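Local coordinates for methyltransferase-like protein (Saccharopolyspora spinosa, PDB 4PNE) that catalyses a [4+2] cycloaddition in spinosyn biosynthesis, on a SAM-dependent methyltransferase-like fold that holds S-adenosyl-L-homocysteine, at residues G234-T247 with M290-G302. Numbering follows the deposited sequence.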
loop_
_atom_site.group_PDB
_atom_site.type_symbol
_atom_site.label_atom_id
_atom_site.label_comp_id
_atom_site.label_asym_id
_atom_site.label_seq_id
_atom_site.Cartn_x
_atom_site.Cartn_y
_atom_site.Cartn_z
ATOM N N GLY A 234 17.538 10.717 -1.981
ATOM C CA GLY A 234 18.733 10.230 -1.307
ATOM C C GLY A 234 18.787 8.715 -1.116
ATOM O O GLY A 234 19.749 8.185 -0.562
ATOM N N PHE A 235 17.762 7.993 -1.569
ATOM C CA PHE A 235 17.818 6.546 -1.448
ATOM C C PHE A 235 18.790 5.932 -2.453
ATOM O O PHE A 235 18.919 6.444 -3.572
ATOM C CB PHE A 235 16.450 5.941 -1.669
ATOM C CG PHE A 235 15.548 6.038 -0.480
ATOM C CD1 PHE A 235 15.605 5.090 0.521
ATOM C CD2 PHE A 235 14.617 7.051 -0.381
ATOM C CE1 PHE A 235 14.767 5.171 1.607
ATOM C CE2 PHE A 235 13.772 7.122 0.715
ATOM C CZ PHE A 235 13.847 6.186 1.690
ATOM N N GLU A 236 19.460 4.857 -2.047
ATOM C CA GLU A 236 20.082 3.905 -2.978
ATOM C C GLU A 236 19.051 2.878 -3.434
ATOM O O GLU A 236 18.393 2.254 -2.612
ATOM C CB GLU A 236 21.233 3.133 -2.332
ATOM C CG GLU A 236 22.287 3.940 -1.674
ATOM C CD GLU A 236 23.277 3.046 -0.944
ATOM O OE1 GLU A 236 23.185 1.800 -1.102
ATOM O OE2 GLU A 236 24.122 3.583 -0.206
ATOM N N ILE A 237 18.922 2.667 -4.728
ATOM C CA ILE A 237 18.035 1.639 -5.208
ATOM C C ILE A 237 18.748 0.309 -5.165
ATOM O O ILE A 237 19.840 0.150 -5.756
ATOM C CB ILE A 237 17.557 1.927 -6.640
ATOM C CG1 ILE A 237 16.983 3.345 -6.753
ATOM C CG2 ILE A 237 16.558 0.888 -7.071
ATOM C CD1 ILE A 237 15.809 3.613 -5.838
ATOM N N LEU A 238 18.171 -0.634 -4.439
ATOM C CA LEU A 238 18.729 -1.970 -4.344
ATOM C C LEU A 238 18.168 -2.854 -5.448
ATOM O O LEU A 238 18.900 -3.662 -6.048
ATOM C CB LEU A 238 18.452 -2.589 -2.982
ATOM C CG LEU A 238 19.088 -1.888 -1.777
ATOM C CD1 LEU A 238 18.518 -2.431 -0.486
ATOM C CD2 LEU A 238 20.608 -1.990 -1.809
ATOM N N ASP A 239 16.890 -2.672 -5.768
ATOM C CA ASP A 239 16.241 -3.567 -6.716
ATOM C C ASP A 239 14.934 -2.982 -7.208
ATOM O O ASP A 239 14.214 -2.334 -6.464
ATOM C CB ASP A 239 15.993 -4.915 -6.039
ATOM C CG ASP A 239 15.772 -6.044 -7.021
ATOM O OD1 ASP A 239 16.318 -5.981 -8.141
ATOM O OD2 ASP A 239 15.066 -7.009 -6.657
ATOM N N TRP A 240 14.632 -3.237 -8.466
ATOM C CA TRP A 240 13.314 -3.032 -9.051
ATOM C C TRP A 240 12.935 -4.330 -9.736
ATOM O O TRP A 240 13.731 -4.898 -10.487
ATOM C CB TRP A 240 13.329 -1.886 -10.065
ATOM C CG TRP A 240 12.115 -1.696 -11.016
ATOM C CD1 TRP A 240 10.824 -2.098 -10.820
ATOM C CD2 TRP A 240 12.131 -1.048 -12.294
ATOM N NE1 TRP A 240 10.039 -1.732 -11.896
ATOM C CE2 TRP A 240 10.824 -1.089 -12.816
ATOM C CE3 TRP A 240 13.130 -0.425 -13.043
ATOM C CZ2 TRP A 240 10.491 -0.527 -14.064
ATOM C CZ3 TRP A 240 12.794 0.137 -14.277
ATOM C CH2 TRP A 240 11.486 0.070 -14.775
ATOM N N GLU A 241 11.728 -4.807 -9.481
ATOM C CA GLU A 241 11.187 -5.947 -10.188
ATOM C C GLU A 241 9.893 -5.488 -10.776
ATOM O O GLU A 241 9.030 -4.996 -10.046
ATOM C CB GLU A 241 10.934 -7.111 -9.259
ATOM C CG GLU A 241 12.071 -7.467 -8.317
ATOM C CD GLU A 241 11.561 -8.254 -7.117
ATOM O OE1 GLU A 241 11.104 -9.403 -7.333
ATOM O OE2 GLU A 241 11.561 -7.710 -5.978
ATOM N N ASP A 242 9.766 -5.625 -12.076
ATOM C CA ASP A 242 8.493 -5.394 -12.748
ATOM C C ASP A 242 7.732 -6.695 -12.694
ATOM O O ASP A 242 8.118 -7.684 -13.301
ATOM C CB ASP A 242 8.710 -4.910 -14.192
ATOM C CG ASP A 242 7.426 -4.757 -14.953
ATOM O OD1 ASP A 242 6.342 -5.108 -14.441
ATOM O OD2 ASP A 242 7.480 -4.237 -16.067
ATOM N N VAL A 243 6.621 -6.708 -11.948
ATOM C CA VAL A 243 5.884 -7.950 -11.723
ATOM C C VAL A 243 4.460 -7.821 -12.313
ATOM O O VAL A 243 3.525 -8.448 -11.862
ATOM C CB VAL A 243 5.840 -8.327 -10.216
ATOM C CG1 VAL A 243 7.272 -8.514 -9.651
ATOM C CG2 VAL A 243 5.099 -7.274 -9.346
ATOM N N SER A 244 4.320 -6.966 -13.306
ATOM C CA SER A 244 3.028 -6.762 -13.945
ATOM C C SER A 244 2.408 -8.076 -14.435
ATOM O O SER A 244 1.189 -8.238 -14.377
ATOM C CB SER A 244 3.158 -5.823 -15.129
ATOM O OG SER A 244 3.788 -4.636 -14.753
ATOM N N SER A 245 3.222 -9.002 -14.951
ATOM C CA SER A 245 2.702 -10.280 -15.430
ATOM C C SER A 245 2.106 -11.169 -14.326
ATOM O O SER A 245 1.280 -12.057 -14.620
ATOM C CB SER A 245 3.794 -11.081 -16.151
ATOM O OG SER A 245 4.841 -11.437 -15.285
ATOM N N ARG A 246 2.525 -10.929 -13.083
ATOM C CA ARG A 246 2.061 -11.694 -11.926
ATOM C C ARG A 246 0.833 -11.082 -11.276
ATOM O O ARG A 246 0.135 -11.753 -10.553
ATOM C CB ARG A 246 3.166 -11.783 -10.880
ATOM C CG ARG A 246 4.516 -12.121 -11.430
ATOM C CD ARG A 246 4.528 -13.402 -12.235
ATOM N NE ARG A 246 5.866 -13.977 -12.213
ATOM C CZ ARG A 246 6.264 -14.951 -11.404
ATOM N NH1 ARG A 246 5.427 -15.508 -10.536
ATOM N NH2 ARG A 246 7.518 -15.376 -11.482
ATOM N N THR A 247 0.594 -9.796 -11.480
ATOM C CA THR A 247 -0.482 -9.127 -10.753
ATOM C C THR A 247 -1.693 -8.859 -11.629
ATOM O O THR A 247 -2.697 -8.315 -11.161
ATOM C CB THR A 247 -0.013 -7.802 -10.176
ATOM O OG1 THR A 247 0.390 -6.963 -11.250
ATOM C CG2 THR A 247 1.146 -7.985 -9.225
ATOM N N MET A 290 -2.168 -0.817 -17.041
ATOM C CA MET A 290 -1.555 -0.876 -15.725
ATOM C C MET A 290 -0.520 -1.954 -15.619
ATOM O O MET A 290 -0.642 -2.999 -16.229
ATOM C CB MET A 290 -2.611 -1.123 -14.663
ATOM C CG MET A 290 -3.529 0.052 -14.492
ATOM S SD MET A 290 -4.920 -0.356 -13.425
ATOM C CE MET A 290 -5.112 1.207 -12.582
ATOM N N GLY A 291 0.473 -1.719 -14.773
ATOM C CA GLY A 291 1.408 -2.767 -14.393
ATOM C C GLY A 291 1.675 -2.633 -12.915
ATOM O O GLY A 291 0.917 -1.974 -12.189
ATOM N N TYR A 292 2.757 -3.248 -12.465
ATOM C CA TYR A 292 3.033 -3.287 -11.026
ATOM C C TYR A 292 4.530 -3.369 -10.757
ATOM O O TYR A 292 5.263 -4.059 -11.465
ATOM C CB TYR A 292 2.313 -4.475 -10.395
ATOM C CG TYR A 292 2.017 -4.283 -8.934
ATOM C CD1 TYR A 292 0.886 -3.598 -8.533
ATOM C CD2 TYR A 292 2.885 -4.745 -7.945
ATOM C CE1 TYR A 292 0.604 -3.397 -7.205
ATOM C CE2 TYR A 292 2.616 -4.546 -6.611
ATOM C CZ TYR A 292 1.476 -3.874 -6.236
ATOM O OH TYR A 292 1.197 -3.667 -4.903
ATOM N N ALA A 293 4.983 -2.679 -9.704
ATOM C CA ALA A 293 6.412 -2.603 -9.348
ATOM C C ALA A 293 6.648 -2.959 -7.895
ATOM O O ALA A 293 5.857 -2.575 -7.028
ATOM C CB ALA A 293 6.951 -1.185 -9.639
ATOM N N ILE A 294 7.686 -3.756 -7.639
ATOM C CA ILE A 294 8.236 -3.933 -6.317
ATOM C C ILE A 294 9.621 -3.302 -6.300
ATOM O O ILE A 294 10.477 -3.664 -7.119
ATOM C CB ILE A 294 8.336 -5.426 -5.902
ATOM C CG1 ILE A 294 6.977 -6.121 -6.050
ATOM C CG2 ILE A 294 8.860 -5.545 -4.478
ATOM C CD1 ILE A 294 7.079 -7.650 -5.836
ATOM N N LEU A 295 9.813 -2.288 -5.461
ATOM C CA LEU A 295 11.084 -1.574 -5.326
ATOM C C LEU A 295 11.674 -1.761 -3.925
ATOM O O LEU A 295 10.961 -1.673 -2.922
ATOM C CB LEU A 295 10.878 -0.080 -5.597
ATOM C CG LEU A 295 9.981 0.298 -6.796
ATOM C CD1 LEU A 295 9.770 1.810 -6.891
ATOM C CD2 LEU A 295 10.538 -0.271 -8.106
ATOM N N THR A 296 12.981 -1.995 -3.843
ATOM C CA THR A 296 13.713 -2.024 -2.580
ATOM C C THR A 296 14.774 -0.943 -2.663
ATOM O O THR A 296 15.511 -0.824 -3.648
ATOM C CB THR A 296 14.337 -3.401 -2.310
ATOM O OG1 THR A 296 13.341 -4.414 -2.512
ATOM C CG2 THR A 296 14.888 -3.490 -0.887
ATOM N N ALA A 297 14.821 -0.118 -1.631
ATOM C CA ALA A 297 15.724 0.998 -1.568
ATOM C C ALA A 297 16.267 1.080 -0.177
ATOM O O ALA A 297 15.708 0.463 0.738
ATOM C CB ALA A 297 15.024 2.267 -1.930
ATOM N N ARG A 298 17.395 1.767 0.005
ATOM C CA ARG A 298 17.913 1.924 1.366
ATOM C C ARG A 298 18.541 3.298 1.597
ATOM O O ARG A 298 18.991 3.974 0.665
ATOM C CB ARG A 298 18.907 0.838 1.688
ATOM C CG ARG A 298 20.265 1.118 1.214
ATOM C CD ARG A 298 21.247 0.209 1.885
ATOM N NE ARG A 298 22.394 0.131 1.014
ATOM C CZ ARG A 298 23.435 -0.650 1.218
ATOM N NH1 ARG A 298 23.489 -1.429 2.297
ATOM N NH2 ARG A 298 24.412 -0.634 0.335
ATOM N N LYS A 299 18.536 3.702 2.849
ATOM C CA LYS A 299 19.224 4.882 3.294
ATOM C C LYS A 299 20.710 4.529 3.270
ATOM O O LYS A 299 21.096 3.473 3.762
ATOM C CB LYS A 299 18.778 5.274 4.688
ATOM C CG LYS A 299 19.304 6.649 5.163
ATOM C CD LYS A 299 18.751 7.028 6.487
ATOM C CE LYS A 299 19.110 8.454 6.870
ATOM N NZ LYS A 299 18.308 8.897 8.001
ATOM N N PRO A 300 21.530 5.387 2.652
ATOM C CA PRO A 300 22.972 5.120 2.616
ATOM C C PRO A 300 23.521 4.868 4.018
ATOM O O PRO A 300 23.040 5.454 5.006
ATOM C CB PRO A 300 23.536 6.394 1.987
ATOM C CG PRO A 300 22.456 6.913 1.129
ATOM C CD PRO A 300 21.182 6.608 1.904
ATOM N N VAL A 301 24.468 3.936 4.124
ATOM C CA VAL A 301 25.066 3.626 5.417
ATOM C C VAL A 301 25.873 4.817 5.913
ATOM O O VAL A 301 26.319 5.665 5.123
ATOM C CB VAL A 301 25.968 2.361 5.366
ATOM C CG1 VAL A 301 25.205 1.145 4.816
ATOM C CG2 VAL A 301 27.227 2.628 4.564
ATOM N N GLY A 302 26.055 4.865 7.230
ATOM C CA GLY A 302 26.724 5.973 7.889
ATOM C C GLY A 302 26.423 5.997 9.382
ATOM O O GLY A 302 25.891 6.980 9.915
HETATM O O HOH W 1 25.577 2.859 1.654
HETATM O O HOH W 2 7.150 -2.170 -12.661
HETATM O O HOH W 3 12.414 -5.130 -5.336
#
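Strands 236-242 and 290-298 pair antiparallel, with Glu236 and Arg298, Asp239 and Thr296, and Glu241 and Ile294 as hydrogen-bonded pairs. A classic beta bulge interrupts them: Leu238 N (2.8 Å) and Asp239 N (3.1 Å) both reach Thr296 O, from the same face of its carbonyl plane. Beyond the pairing, Ser244 OG accepts from Tyr292 N at 2.9 Å. This hydroxyl donates in turn to Asp242 OD1, which also takes Ser244 N in an Asx turn.

At the other end Glu236 and Arg298 form a salt bridge. NE (2.8 Å) and NH2 of Arg298 both meet Glu236 OE1, which lies near the guanidinium plane. The carboxylate and guanidinium planes stand 86° apart. NE meets OE1 from above the carboxylate plane, NH2 on the syn lone pair. Leu238 CD2 lies over one guanidinium face. A water joins Glu236 OE2 to Val301 N.

On the face with Trp240, the indole lies beside Leu295. Trp240 CD1 is 3.3 Å from Leu295 CD2, and a water links Trp240 NE1 to Tyr292 O. Helix 223-233 packs against Trp240 there. Just past the strand, Val243 CG2 lies at the edge of the Tyr292 ring, 3.6 Å from Tyr292 CD2. Tyr292 OH bonds Gln168 and Thr196, and its ring meets His62. Glu241 OE2 forms a salt bridge with Arg87 of helix 73-88.

Strand 236-242 is an edge strand of the sheet, and 290-298 lies between it and 191-200, in the 3-2-1-4-5-7-6 order of class I methyltransferases. Two nitrogens of Arg298 grip Glu236 OE1 at one end. At the other, accepting from Tyr292 N and donating to Asp242 OD1 fixes the rotation of the Ser244 hydroxyl.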